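Local coordinates for protein lombricine kinase (Urechis caupo, PDB 3JPZ) that catalyses the reversible transfer of a phosphoryl group between ATP and lombricine, as a member of the ATP:guanido phosphotransferase (phosphagen kinase) family, at residues Gly136-Val141 with Ser194-Pro199; Arg143-Ala148 with Ile214-Glu219; Ala9-Tyr14 with Glu28-Leu33. All coordinates share one frame; numbering follows the deposited sequence.

Contacts 1 and 2 share helix 135-149 and lie with their centres about 11 Å apart. They meet where Asn217 ND2 comes 3.0 Å from Arg138 O, a probable hydrogen bond. Contact 3 is in the N-terminal region; within one chain its nearest atoms are about 16 Å from those of contact 1 and about 19 Å from those of contact 2. Contacts 1 and 3 are linked through the dimer, because Arg139 and Gly136 of one subunit bond to Ala9, Asn10 and Phe11 of the other. Contact 2 is the one near the nucleotide site: the side chain of Ile214 is about 7 Å from that of the ADP-binding Arg223. No ADP is bound to this chain.

Contact 1: Gly136-Val141 with Ser194-Pro199; sequences GERREV and SVRDWP
Arg138, on helix 135-149, reaches Arg196 and Asp197 in a type II beta turn from Val195 to Trp198. Arg196 comes first along the turn. Its carbonyl O lies over one face of the Arg138 guanidinium, 3.5 Å from Arg138 CZ. The angle at Arg138 NH2 is poor, so this is a contact over the face and not a hydrogen bond; Arg196 O accepts from Arg202. The Arg196 side chain lies beside the same group: Arg138 NH2 sits above the face of its guanidinium, 3.6 Å from Arg196 NH2. The like charges are probably tolerated because Arg196 NE bonds to Ala193 O and Arg196 NH2 to the carbonyls of Pro130 and Cys133, and Arg138 has a carboxylate at its edge.

Asp197 is next and provides that carboxylate. Arg138 sets its CG anti to its own backbone N (chi1 -162°), and a bend at chi3 turns the guanidinium toward Asp197. The planes of the two flat groups are 52° apart. Asp197 OD1 is taken by Arg135 in a salt bridge and by Gln49 of the second subunit. The Arg135 and Arg138 bridges tie the start of the helix to the turn, beside the dimer interface. Asp197 OD2 receives a weak bond from Arg138 NH2 at 3.4 Å. The main bond is Arg138 NH1 to Asp197 OD2, on its anti side and tilted somewhat out of the carboxylate plane, at 3.0 Å and 145°.

Contact 2: Arg143-Ala148 with Ile214-Glu219; sequences RVITTA and IWINEE
In Ile216 the CG1 branch stands anti to the carbonyl carbon, and an extended chi2 (-179°) carries CD1 out toward Ile145. In Ile145 the same first torsion (chi1 -60°) leaves CG2, and not CG1, to meet it. The two side chains pass alongside each other in opposite directions. This is helix-on-sheet packing in the C-terminal catalytic domain, between helix 135-149 and strand 212-216 of the large antiparallel sheet. The axes of helix 143-148 and strand 214-216 run nearly antiparallel, at 152°, with a closest approach of 9.8 Å. That spacing leaves room for one interlocking layer of side chains.

Ile145 CG2 is the central methyl. It touches Ile216 CD1 at 3.5 Å and Ile216 CG1 at 3.9 Å. Two residues back on the strand, Ile214 turns to the same side of the sheet, and its CG2 lies 4.3 Å from Ile145 CG2. The helix residue therefore bridges two successive inward-facing residues of the strand. Trp215, between them, starts its side chain away from the helix.

Met222 of strand 222-229 touches both Ile145 and Ile214. Helix 233-252 adds Ile247 against Ile214. The Ile214 side chain is about 7 Å from that of the ADP-binding Arg223, so the layer probably lies close behind the nucleotide site. Ile216 CD1 also rests against the helix surface, 3.7 Å from Ile145 CB and 4.2 Å from the backbone Thr146 N.

Contact 3: Ala9-Tyr14 with Glu28-Leu33; sequences ANFPDY and EMYQRL
Phe11 and Tyr30 form an offset edge-to-face pair, an aromatic contact between the chain leaving helix 7-10 and helix 27-33. The contact belongs to the N-terminal region of the phosphagen kinase fold. The edge of Phe11 is turned toward the face of Tyr30. Their planes are 67° apart and their centroids 5.4 Å apart. Phe11 CD1 leads the ring edge, 3.6 Å from Tyr30 CG, near the root of the tyrosine ring. Phe11 CE1 continues along the same edge and touches Tyr30 CB at 3.8 Å.

Pro12 approaches the same face of Tyr30, farther toward the hydroxyl end. Its CD lies 4.1 Å from the ring centroid and 22° off the normal, a CH-pi contact over the face. The two neighbouring residues thus share one side of the tyrosine ring, with Phe11 by CG and Pro12 nearer CE1 and CZ. Pro12 also touches Ile48 and Val52 of helix 44-53.

Tyr30 can reach this far because its CG is anti to the backbone N (chi1 -173°), which sends the ring out from the helix toward residues 10-12 of the same chain. Tyr30 OH bonds to Asp45, which helps hold the far end of the ring.

Asn10 and Phe11 also look outward to the dimer partner. Asn10 OD1 accepts from Gly136 N of the second subunit, and Phe11 O from Arg139 of the second subunit. Asn10 ND2 bonds within its own chain, to Asp6 O. Tyr30 and Pro12 also pack on Arg135 of the second subunit. At the hydroxyl end, Tyr30 OH lies 3.2 Å from Asn10 CB and 3.0 Å from Asn10 O, a close approach that is not a hydrogen bond.

Contact 1: Gly136-Val141 with Ser194-Pro199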
loop_
_atom_site.group_PDB
_atom_site.type_symbol
_atom_site.label_atom_id
_atom_site.label_comp_id
_atom_site.label_asym_id
_atom_site.label_seq_id
_atom_site.Cartn_x
_atom_site.Cartn_y
_atom_site.Cartn_z
ATOM N N GLY A 136 1.104 16.114 -9.418
ATOM C CA GLY A 136 1.081 17.119 -10.466
ATOM C C GLY A 136 0.998 16.485 -11.843
ATOM O O GLY A 136 0.226 16.921 -12.700
ATOM N N GLU A 137 1.802 15.451 -12.055
ATOM C CA GLU A 137 1.784 14.721 -13.306
ATOM C C GLU A 137 0.388 14.173 -13.548
ATOM O O GLU A 137 -0.146 14.265 -14.648
ATOM C CB GLU A 137 2.776 13.564 -13.255
ATOM C CG GLU A 137 4.205 13.934 -13.583
ATOM C CD GLU A 137 5.110 12.718 -13.621
ATOM O OE1 GLU A 137 5.314 12.096 -12.559
ATOM O OE2 GLU A 137 5.614 12.384 -14.710
ATOM N N ARG A 138 -0.201 13.615 -12.498
ATOM C CA ARG A 138 -1.474 12.918 -12.598
ATOM C C ARG A 138 -2.581 13.887 -12.945
ATOM O O ARG A 138 -3.492 13.559 -13.705
ATOM C CB ARG A 138 -1.798 12.233 -11.269
ATOM C CG ARG A 138 -2.844 11.139 -11.367
ATOM C CD ARG A 138 -3.241 10.632 -9.989
ATOM N NE ARG A 138 -2.192 9.816 -9.382
ATOM C CZ ARG A 138 -1.460 10.167 -8.327
ATOM N NH1 ARG A 138 -1.651 11.326 -7.715
ATOM N NH2 ARG A 138 -0.536 9.339 -7.872
ATOM N N ARG A 139 -2.508 15.077 -12.363
ATOM C CA ARG A 139 -3.468 16.125 -12.655
ATOM C C ARG A 139 -3.325 16.564 -14.100
ATOM O O ARG A 139 -4.301 16.959 -14.714
ATOM C CB ARG A 139 -3.263 17.326 -11.728
ATOM C CG ARG A 139 -3.814 17.128 -10.329
ATOM C CD ARG A 139 -3.062 17.995 -9.343
ATOM N NE ARG A 139 -3.485 17.765 -7.966
ATOM C CZ ARG A 139 -2.998 18.427 -6.924
ATOM N NH1 ARG A 139 -2.069 19.365 -7.105
ATOM N NH2 ARG A 139 -3.443 18.153 -5.705
ATOM N N GLU A 140 -2.102 16.506 -14.624
ATOM C CA GLU A 140 -1.831 16.843 -16.019
ATOM C C GLU A 140 -2.403 15.784 -16.959
ATOM O O GLU A 140 -2.917 16.112 -18.019
ATOM C CB GLU A 140 -0.328 17.010 -16.255
ATOM C CG GLU A 140 0.061 17.274 -17.708
ATOM C CD GLU A 140 -0.475 18.592 -18.239
ATOM O OE1 GLU A 140 -1.083 19.345 -17.456
ATOM O OE2 GLU A 140 -0.291 18.873 -19.443
ATOM N N VAL A 141 -2.311 14.513 -16.582
ATOM C CA VAL A 141 -3.015 13.475 -17.328
ATOM C C VAL A 141 -4.512 13.781 -17.338
ATOM O O VAL A 141 -5.132 13.869 -18.400
ATOM C CB VAL A 141 -2.818 12.067 -16.732
ATOM C CG1 VAL A 141 -3.679 11.084 -17.480
ATOM C CG2 VAL A 141 -1.368 11.647 -16.800
ATOM N N SER A 194 0.352 2.529 -6.935
ATOM C CA SER A 194 -0.444 3.081 -8.018
ATOM C C SER A 194 -1.763 3.662 -7.528
ATOM O O SER A 194 -2.526 4.209 -8.316
ATOM C CB SER A 194 -0.690 2.026 -9.091
ATOM O OG SER A 194 0.480 1.812 -9.856
ATOM N N VAL A 195 -2.023 3.567 -6.228
ATOM C CA VAL A 195 -3.250 4.130 -5.650
ATOM C C VAL A 195 -2.996 5.355 -4.742
ATOM O O VAL A 195 -3.817 5.702 -3.903
ATOM C CB VAL A 195 -4.073 3.052 -4.884
ATOM C CG1 VAL A 195 -4.506 1.939 -5.829
ATOM C CG2 VAL A 195 -3.290 2.465 -3.730
ATOM N N ARG A 196 -1.869 6.029 -4.941
ATOM C CA ARG A 196 -1.530 7.202 -4.137
ATOM C C ARG A 196 -2.461 8.386 -4.364
ATOM O O ARG A 196 -2.907 8.632 -5.475
ATOM C CB ARG A 196 -0.100 7.646 -4.433
ATOM C CG ARG A 196 0.957 6.931 -3.622
ATOM C CD ARG A 196 2.353 7.169 -4.195
ATOM N NE ARG A 196 2.368 6.905 -5.631
ATOM C CZ ARG A 196 2.535 7.830 -6.570
ATOM N NH1 ARG A 196 2.739 9.109 -6.249
ATOM N NH2 ARG A 196 2.508 7.466 -7.834
ATOM N N ASP A 197 -2.717 9.129 -3.293
ATOM C CA ASP A 197 -3.520 10.344 -3.344
ATOM C C ASP A 197 -4.927 10.111 -3.866
ATOM O O ASP A 197 -5.522 11.005 -4.458
ATOM C CB ASP A 197 -2.833 11.384 -4.222
ATOM C CG ASP A 197 -1.351 11.440 -3.994
ATOM O OD1 ASP A 197 -0.941 11.831 -2.889
ATOM O OD2 ASP A 197 -0.595 11.080 -4.919
ATOM N N TRP A 198 -5.460 8.915 -3.643
ATOM C CA TRP A 198 -6.809 8.590 -4.072
ATOM C C TRP A 198 -7.820 9.520 -3.425
ATOM O O TRP A 198 -7.779 9.704 -2.214
ATOM C CB TRP A 198 -7.157 7.159 -3.692
ATOM C CG TRP A 198 -8.323 6.692 -4.455
ATOM C CD1 TRP A 198 -9.625 6.811 -4.108
ATOM C CD2 TRP A 198 -8.301 6.068 -5.739
ATOM N NE1 TRP A 198 -10.422 6.281 -5.087
ATOM C CE2 TRP A 198 -9.633 5.817 -6.101
ATOM C CE3 TRP A 198 -7.280 5.683 -6.610
ATOM C CZ2 TRP A 198 -9.977 5.207 -7.297
ATOM C CZ3 TRP A 198 -7.622 5.077 -7.801
ATOM C CH2 TRP A 198 -8.957 4.841 -8.132
ATOM N N PRO A 199 -8.752 10.094 -4.218
ATOM C CA PRO A 199 -8.994 9.973 -5.656
ATOM C C PRO A 199 -8.673 11.251 -6.430
ATOM O O PRO A 199 -9.368 11.594 -7.388
ATOM C CB PRO A 199 -10.502 9.764 -5.720
ATOM C CG PRO A 199 -11.047 10.384 -4.408
ATOM C CD PRO A 199 -9.858 10.826 -3.589
#

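Contact 2: Arg143-Ala148 with Ile214-Glu219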
loop_
_atom_site.group_PDB
_atom_site.type_symbol
_atom_site.label_atom_id
_atom_site.label_comp_id
_atom_site.label_asym_id
_atom_site.label_seq_id
_atom_site.Cartn_x
_atom_site.Cartn_y
_atom_site.Cartn_z
ATOM N N ARG A 143 -6.042 16.497 -16.864
ATOM C CA ARG A 143 -6.375 17.732 -17.551
ATOM C C ARG A 143 -6.358 17.495 -19.046
ATOM O O ARG A 143 -7.282 17.875 -19.755
ATOM C CB ARG A 143 -5.395 18.845 -17.212
ATOM C CG ARG A 143 -5.736 20.145 -17.922
ATOM C CD ARG A 143 -4.800 21.279 -17.545
ATOM N NE ARG A 143 -3.502 21.159 -18.199
ATOM C CZ ARG A 143 -3.295 21.342 -19.501
ATOM N NH1 ARG A 143 -4.306 21.642 -20.309
ATOM N NH2 ARG A 143 -2.073 21.214 -20.001
ATOM N N VAL A 144 -5.294 16.862 -19.517
ATOM C CA VAL A 144 -5.118 16.602 -20.933
ATOM C C VAL A 144 -6.295 15.799 -21.483
ATOM O O VAL A 144 -6.920 16.190 -22.463
ATOM C CB VAL A 144 -3.793 15.853 -21.182
ATOM C CG1 VAL A 144 -3.712 15.337 -22.603
ATOM C CG2 VAL A 144 -2.610 16.768 -20.875
ATOM N N ILE A 145 -6.602 14.680 -20.840
ATOM C CA ILE A 145 -7.678 13.814 -21.303
ATOM C C ILE A 145 -9.035 14.515 -21.212
ATOM O O ILE A 145 -9.845 14.444 -22.127
ATOM C CB ILE A 145 -7.699 12.502 -20.492
ATOM C CG1 ILE A 145 -6.368 11.768 -20.669
ATOM C CG2 ILE A 145 -8.845 11.628 -20.930
ATOM C CD1 ILE A 145 -6.202 10.559 -19.772
ATOM N N THR A 146 -9.272 15.211 -20.111
ATOM C CA THR A 146 -10.573 15.828 -19.862
ATOM C C THR A 146 -10.872 17.009 -20.802
ATOM O O THR A 146 -11.997 17.152 -21.279
ATOM C CB THR A 146 -10.698 16.291 -18.391
ATOM O OG1 THR A 146 -12.063 16.606 -18.090
ATOM C CG2 THR A 146 -9.832 17.506 -18.135
ATOM N N THR A 147 -9.879 17.848 -21.082
ATOM C CA THR A 147 -10.111 18.981 -21.980
ATOM C C THR A 147 -10.153 18.504 -23.432
ATOM O O THR A 147 -10.879 19.054 -24.257
ATOM C CB THR A 147 -9.073 20.116 -21.803
ATOM O OG1 THR A 147 -9.360 21.170 -22.729
ATOM C CG2 THR A 147 -7.663 19.621 -22.038
ATOM N N ALA A 148 -9.389 17.461 -23.735
ATOM C CA ALA A 148 -9.452 16.836 -25.048
ATOM C C ALA A 148 -10.838 16.232 -25.258
ATOM O O ALA A 148 -11.377 16.239 -26.368
ATOM C CB ALA A 148 -8.392 15.771 -25.172
ATOM N N ILE A 214 -15.020 6.517 -20.158
ATOM C CA ILE A 214 -13.627 6.884 -20.007
ATOM C C ILE A 214 -13.312 6.913 -18.523
ATOM O O ILE A 214 -13.976 7.611 -17.769
ATOM C CB ILE A 214 -13.370 8.275 -20.620
ATOM C CG1 ILE A 214 -13.642 8.255 -22.129
ATOM C CG2 ILE A 214 -11.959 8.769 -20.314
ATOM C CD1 ILE A 214 -12.685 7.398 -22.929
ATOM N N TRP A 215 -12.335 6.127 -18.089
ATOM C CA TRP A 215 -11.822 6.232 -16.721
ATOM C C TRP A 215 -10.453 6.875 -16.763
ATOM O O TRP A 215 -9.581 6.441 -17.508
ATOM C CB TRP A 215 -11.652 4.880 -16.053
ATOM C CG TRP A 215 -12.894 4.175 -15.695
ATOM C CD1 TRP A 215 -14.158 4.663 -15.726
ATOM C CD2 TRP A 215 -12.983 2.839 -15.202
ATOM N NE1 TRP A 215 -15.042 3.701 -15.296
ATOM C CE2 TRP A 215 -14.341 2.573 -14.964
ATOM C CE3 TRP A 215 -12.040 1.840 -14.931
ATOM C CZ2 TRP A 215 -14.787 1.338 -14.476
ATOM C CZ3 TRP A 215 -12.487 0.613 -14.451
ATOM C CH2 TRP A 215 -13.847 0.379 -14.225
ATOM N N ILE A 216 -10.258 7.887 -15.942
ATOM C CA ILE A 216 -8.969 8.545 -15.860
ATOM C C ILE A 216 -8.275 8.177 -14.554
ATOM O O ILE A 216 -8.849 8.282 -13.470
ATOM C CB ILE A 216 -9.115 10.073 -15.985
ATOM C CG1 ILE A 216 -9.735 10.426 -17.338
ATOM C CG2 ILE A 216 -7.760 10.763 -15.826
ATOM C CD1 ILE A 216 -9.906 11.900 -17.566
ATOM N N ASN A 217 -7.042 7.705 -14.684
ATOM C CA ASN A 217 -6.140 7.549 -13.559
ATOM C C ASN A 217 -6.613 6.501 -12.557
ATOM O O ASN A 217 -6.328 6.595 -11.369
ATOM C CB ASN A 217 -5.869 8.914 -12.905
ATOM C CG ASN A 217 -4.900 9.765 -13.729
ATOM O OD1 ASN A 217 -3.987 9.238 -14.361
ATOM N ND2 ASN A 217 -5.103 11.072 -13.737
ATOM N N GLU A 218 -7.331 5.497 -13.048
ATOM C CA GLU A 218 -7.520 4.275 -12.280
ATOM C C GLU A 218 -6.239 3.451 -12.424
ATOM O O GLU A 218 -5.248 3.712 -11.742
ATOM C CB GLU A 218 -8.740 3.492 -12.766
ATOM C CG GLU A 218 -9.143 2.368 -11.830
ATOM C CD GLU A 218 -9.298 1.036 -12.530
ATOM O OE1 GLU A 218 -8.915 0.925 -13.717
ATOM O OE2 GLU A 218 -9.788 0.093 -11.879
ATOM N N GLU A 219 -6.244 2.481 -13.332
ATOM C CA GLU A 219 -5.081 1.622 -13.559
ATOM C C GLU A 219 -4.177 2.205 -14.638
ATOM O O GLU A 219 -2.953 2.170 -14.532
ATOM C CB GLU A 219 -5.538 0.218 -13.959
ATOM C CG GLU A 219 -4.412 -0.737 -14.298
ATOM C CD GLU A 219 -4.886 -2.181 -14.410
ATOM O OE1 GLU A 219 -4.116 -3.017 -14.929
ATOM O OE2 GLU A 219 -6.026 -2.478 -13.982
#

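Contact 3: Ala9-Tyr14 with Glu28-Leu33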
loop_
_atom_site.group_PDB
_atom_site.type_symbol
_atom_site.label_atom_id
_atom_site.label_comp_id
_atom_site.label_asym_id
_atom_site.label_seq_id
_atom_site.Cartn_x
_atom_site.Cartn_y
_atom_site.Cartn_z
ATOM N N ALA A 9 23.265 -6.260 -1.448
ATOM C CA ALA A 9 22.505 -5.957 -0.247
ATOM C C ALA A 9 21.003 -5.927 -0.543
ATOM O O ALA A 9 20.173 -6.139 0.348
ATOM C CB ALA A 9 22.955 -4.614 0.323
ATOM N N ASN A 10 20.659 -5.676 -1.801
ATOM C CA ASN A 10 19.294 -5.329 -2.162
ATOM C C ASN A 10 18.529 -6.393 -2.927
ATOM O O ASN A 10 17.333 -6.248 -3.159
ATOM C CB ASN A 10 19.304 -4.043 -2.976
ATOM C CG ASN A 10 19.414 -2.814 -2.097
ATOM O OD1 ASN A 10 18.501 -2.499 -1.339
ATOM N ND2 ASN A 10 20.529 -2.108 -2.203
ATOM N N PHE A 11 19.208 -7.461 -3.314
ATOM C CA PHE A 11 18.593 -8.460 -4.161
ATOM C C PHE A 11 17.416 -9.092 -3.442
ATOM O O PHE A 11 17.556 -9.564 -2.322
ATOM C CB PHE A 11 19.620 -9.524 -4.549
ATOM C CG PHE A 11 19.108 -10.533 -5.532
ATOM C CD1 PHE A 11 18.730 -10.152 -6.808
ATOM C CD2 PHE A 11 19.024 -11.875 -5.183
ATOM C CE1 PHE A 11 18.268 -11.093 -7.719
ATOM C CE2 PHE A 11 18.567 -12.812 -6.088
ATOM C CZ PHE A 11 18.187 -12.424 -7.351
ATOM N N PRO A 12 16.240 -9.080 -4.074
ATOM C CA PRO A 12 15.080 -9.720 -3.454
ATOM C C PRO A 12 15.332 -11.189 -3.182
ATOM O O PRO A 12 16.123 -11.809 -3.879
ATOM C CB PRO A 12 13.986 -9.568 -4.513
ATOM C CG PRO A 12 14.388 -8.360 -5.297
ATOM C CD PRO A 12 15.886 -8.359 -5.307
ATOM N N ASP A 13 14.662 -11.720 -2.169
ATOM C CA ASP A 13 14.656 -13.145 -1.903
ATOM C C ASP A 13 13.408 -13.713 -2.548
ATOM O O ASP A 13 12.296 -13.523 -2.053
ATOM C CB ASP A 13 14.642 -13.411 -0.395
ATOM C CG ASP A 13 14.619 -14.887 -0.069
ATOM O OD1 ASP A 13 14.609 -15.703 -1.016
ATOM O OD2 ASP A 13 14.620 -15.231 1.132
ATOM N N TYR A 14 13.589 -14.398 -3.667
ATOM C CA TYR A 14 12.459 -14.887 -4.431
ATOM C C TYR A 14 12.082 -16.306 -4.019
ATOM O O TYR A 14 11.315 -16.968 -4.702
ATOM C CB TYR A 14 12.749 -14.806 -5.932
ATOM C CG TYR A 14 12.571 -13.402 -6.474
ATOM C CD1 TYR A 14 13.649 -12.664 -6.937
ATOM C CD2 TYR A 14 11.317 -12.804 -6.486
ATOM C CE1 TYR A 14 13.476 -11.373 -7.426
ATOM C CE2 TYR A 14 11.138 -11.512 -6.965
ATOM C CZ TYR A 14 12.217 -10.803 -7.429
ATOM O OH TYR A 14 12.022 -9.514 -7.901
ATOM N N GLU A 28 22.473 -11.339 -11.502
ATOM C CA GLU A 28 23.349 -10.735 -12.492
ATOM C C GLU A 28 22.607 -9.652 -13.261
ATOM O O GLU A 28 23.098 -8.535 -13.422
ATOM C CB GLU A 28 23.868 -11.815 -13.436
ATOM C CG GLU A 28 24.840 -12.799 -12.778
ATOM C CD GLU A 28 24.169 -13.747 -11.789
ATOM O OE1 GLU A 28 22.992 -14.119 -11.998
ATOM O OE2 GLU A 28 24.829 -14.130 -10.800
ATOM N N MET A 29 21.416 -9.992 -13.740
ATOM C CA MET A 29 20.531 -9.010 -14.341
ATOM C C MET A 29 20.259 -7.899 -13.333
ATOM O O MET A 29 20.365 -6.717 -13.654
ATOM C CB MET A 29 19.220 -9.671 -14.754
ATOM C CG MET A 29 18.179 -8.706 -15.282
ATOM S SD MET A 29 16.671 -9.544 -15.778
ATOM C CE MET A 29 17.317 -10.761 -16.917
ATOM N N TYR A 30 19.917 -8.290 -12.110
ATOM C CA TYR A 30 19.638 -7.327 -11.054
ATOM C C TYR A 30 20.791 -6.351 -10.907
ATOM O O TYR A 30 20.583 -5.148 -10.783
ATOM C CB TYR A 30 19.393 -8.033 -9.723
ATOM C CG TYR A 30 18.933 -7.098 -8.634
ATOM C CD1 TYR A 30 17.665 -6.528 -8.676
ATOM C CD2 TYR A 30 19.757 -6.785 -7.559
ATOM C CE1 TYR A 30 17.235 -5.676 -7.684
ATOM C CE2 TYR A 30 19.331 -5.921 -6.557
ATOM C CZ TYR A 30 18.074 -5.374 -6.626
ATOM O OH TYR A 30 17.641 -4.515 -5.644
ATOM N N GLN A 31 22.010 -6.877 -10.941
ATOM C CA GLN A 31 23.205 -6.073 -10.747
ATOM C C GLN A 31 23.375 -5.093 -11.905
ATOM O O GLN A 31 23.727 -3.933 -11.706
ATOM C CB GLN A 31 24.425 -6.990 -10.635
ATOM C CG GLN A 31 25.669 -6.345 -10.048
ATOM C CD GLN A 31 26.784 -7.353 -9.830
ATOM O OE1 GLN A 31 27.012 -8.231 -10.662
ATOM N NE2 GLN A 31 27.481 -7.235 -8.707
ATOM N N ARG A 32 23.112 -5.569 -13.114
ATOM C CA ARG A 32 23.207 -4.733 -14.301
ATOM C C ARG A 32 22.245 -3.564 -14.227
ATOM O O ARG A 32 22.580 -2.444 -14.612
ATOM C CB ARG A 32 22.881 -5.547 -15.547
ATOM C CG ARG A 32 23.995 -6.452 -16.016
ATOM C CD ARG A 32 23.734 -6.949 -17.433
ATOM N NE ARG A 32 22.703 -7.981 -17.462
ATOM C CZ ARG A 32 22.911 -9.261 -17.178
ATOM N NH1 ARG A 32 24.119 -9.683 -16.843
ATOM N NH2 ARG A 32 21.907 -10.126 -17.234
ATOM N N LEU A 33 21.044 -3.840 -13.729
ATOM C CA LEU A 33 19.956 -2.872 -13.738
ATOM C C LEU A 33 19.974 -1.998 -12.497
ATOM O O LEU A 33 19.390 -0.915 -12.480
ATOM C CB LEU A 33 18.619 -3.612 -13.850
ATOM C CG LEU A 33 18.598 -4.504 -15.086
ATOM C CD1 LEU A 33 17.386 -5.432 -15.104
ATOM C CD2 LEU A 33 18.629 -3.631 -16.321
#